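Side-chain contact in antifreeze protein (Marinomonas primoryensis, PDB 3P4G), which probably binds ice through ordered surface waters held on a right-handed, calcium-dependent beta-helix, as expected of a hyperactive bacterial antifreeze protein: residues His305-Asp310 with Gly315-Phe320. Numbering follows the deposited sequence.
Sequences HIRVSD and GSPADF
P317 packs its ring between H305 and R307, whose side chains rise from the same face of strand 305-308. Its CB lies 3.8 Å from H305 CB and its CG 3.8 Å from R307 CB, so a compact, rigid proline suits the slot. H305 ND1 accepts a nearly straight (176°) hydrogen bond in its ring plane from S316 N at 2.8 Å. At G315 a side chain would run into the imidazole.

R307 sets CG anti to its backbone N (chi1 173°), then bends at chi3, bringing NE 2.8 Å from A318 O; NH2 adds only weak bonds to the P317 and A318 carbonyls. R307 CD meets the edge of the F320 ring, 4.0 Å from its CD1. A leucine in its place would probably leave A318 O without this donor and let residues 317-319 drift. Packing thins toward solvent, most clearly at S316; A318 and D319 are exposed too, though D319 CB sits over one guanidinium face.

At the C-terminal end of the right-handed beta-helix, this tail folds back over strand 305-308 after antiparallel strand 311-314; P317 touches V312, the F320 ring meets that of Y281 (strand 279-282) nearly parallel, and I306, on the other face, packs against Y290 of helix 287-290.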
loop_
_atom_site.group_PDB
_atom_site.type_symbol
_atom_site.label_atom_id
_atom_site.label_comp_id
_atom_site.label_asym_id
_atom_site.label_seq_id
_atom_site.Cartn_x
_atom_site.Cartn_y
_atom_site.Cartn_z
ATOM N N HIS A 305 30.180 5.472 -2.058
ATOM C CA HIS A 305 30.297 6.014 -3.396
ATOM C C HIS A 305 29.388 7.194 -3.525
ATOM O O HIS A 305 28.219 7.100 -3.185
ATOM C CB HIS A 305 29.921 4.966 -4.447
ATOM C CG HIS A 305 30.591 3.651 -4.218
ATOM N ND1 HIS A 305 31.885 3.398 -4.623
ATOM C CD2 HIS A 305 30.204 2.577 -3.491
ATOM C CE1 HIS A 305 32.230 2.183 -4.226
ATOM N NE2 HIS A 305 31.225 1.658 -3.541
ATOM N N ILE A 306 29.893 8.264 -4.118
ATOM C CA ILE A 306 29.128 9.511 -4.157
ATOM C C ILE A 306 29.305 10.154 -5.515
ATOM O O ILE A 306 30.425 10.503 -5.900
ATOM C CB ILE A 306 29.518 10.555 -3.049
ATOM C CG1 ILE A 306 29.468 9.922 -1.654
ATOM C CG2 ILE A 306 28.591 11.815 -3.139
ATOM C CD1 ILE A 306 30.077 10.883 -0.519
ATOM N N ARG A 307 28.204 10.265 -6.248
ATOM C CA ARG A 307 28.226 10.958 -7.537
ATOM C C ARG A 307 27.453 12.265 -7.396
ATOM O O ARG A 307 26.441 12.306 -6.719
ATOM C CB ARG A 307 27.600 10.060 -8.639
ATOM C CG ARG A 307 27.449 10.811 -9.992
ATOM C CD ARG A 307 27.010 9.906 -11.110
ATOM N NE ARG A 307 28.005 8.863 -11.435
ATOM C CZ ARG A 307 29.083 9.029 -12.201
ATOM N NH1 ARG A 307 29.363 10.211 -12.752
ATOM N NH2 ARG A 307 29.880 7.992 -12.443
ATOM N N VAL A 308 27.943 13.341 -8.019
ATOM C CA VAL A 308 27.193 14.624 -8.047
ATOM C C VAL A 308 26.798 14.919 -9.487
ATOM O O VAL A 308 27.005 14.069 -10.359
ATOM C CB VAL A 308 27.971 15.770 -7.339
ATOM C CG1 VAL A 308 28.151 15.445 -5.842
ATOM C CG2 VAL A 308 29.342 16.009 -7.987
ATOM N N SER A 309 26.232 16.104 -9.765
ATOM C CA SER A 309 25.589 16.270 -11.094
ATOM C C SER A 309 26.575 16.233 -12.253
ATOM O O SER A 309 26.215 15.860 -13.392
ATOM C CB SER A 309 24.792 17.574 -11.154
ATOM O OG SER A 309 25.689 18.665 -11.098
ATOM N N ASP A 310 27.808 16.657 -11.982
ATOM C CA ASP A 310 28.817 16.795 -13.026
ATOM C C ASP A 310 30.090 15.985 -12.742
ATOM O O ASP A 310 31.190 16.328 -13.206
ATOM C CB ASP A 310 29.135 18.282 -13.277
ATOM C CG ASP A 310 29.736 18.996 -12.039
ATOM O OD1 ASP A 310 29.659 18.454 -10.908
ATOM O OD2 ASP A 310 30.316 20.098 -12.219
ATOM N N GLY A 315 34.701 7.318 -4.298
ATOM C CA GLY A 315 34.459 5.936 -4.672
ATOM C C GLY A 315 34.327 5.725 -6.158
ATOM O O GLY A 315 34.922 6.460 -6.967
ATOM N N SER A 316 33.511 4.748 -6.531
ATOM C CA SER A 316 33.366 4.354 -7.935
ATOM C C SER A 316 31.885 4.109 -8.198
ATOM O O SER A 316 31.460 2.968 -8.475
ATOM C CB SER A 316 34.219 3.097 -8.219
ATOM O OG SER A 316 33.789 1.986 -7.392
ATOM N N PRO A 317 31.067 5.186 -8.077
ATOM C CA PRO A 317 29.623 5.011 -8.293
ATOM C C PRO A 317 29.304 4.684 -9.741
ATOM O O PRO A 317 30.101 5.031 -10.643
ATOM C CB PRO A 317 29.035 6.369 -7.890
ATOM C CG PRO A 317 30.202 7.392 -8.185
ATOM C CD PRO A 317 31.438 6.603 -7.811
ATOM N N ALA A 318 28.153 4.043 -9.971
ATOM C CA ALA A 318 27.655 3.849 -11.330
ATOM C C ALA A 318 27.338 5.183 -12.007
ATOM O O ALA A 318 27.228 6.209 -11.359
ATOM C CB ALA A 318 26.387 2.957 -11.346
ATOM N N ASP A 319 27.150 5.151 -13.312
ATOM C CA ASP A 319 26.913 6.417 -14.025
ATOM C C ASP A 319 25.524 7.026 -13.768
ATOM O O ASP A 319 25.358 8.240 -13.900
ATOM C CB ASP A 319 27.266 6.346 -15.529
ATOM C CG ASP A 319 26.362 5.419 -16.337
ATOM O OD1 ASP A 319 25.290 4.923 -15.884
ATOM O OD2 ASP A 319 26.769 5.157 -17.491
ATOM N N PHE A 320 24.547 6.181 -13.415
ATOM C CA PHE A 320 23.143 6.600 -13.170
ATOM C C PHE A 320 22.585 7.453 -14.310
ATOM O O PHE A 320 21.948 8.483 -14.058
ATOM C CB PHE A 320 22.989 7.378 -11.850
ATOM C CG PHE A 320 23.419 6.624 -10.642
ATOM C CD1 PHE A 320 24.542 7.013 -9.934
ATOM C CD2 PHE A 320 22.689 5.535 -10.194
ATOM C CE1 PHE A 320 24.936 6.333 -8.793
ATOM C CE2 PHE A 320 23.109 4.826 -9.070
ATOM C CZ PHE A 320 24.228 5.234 -8.373
#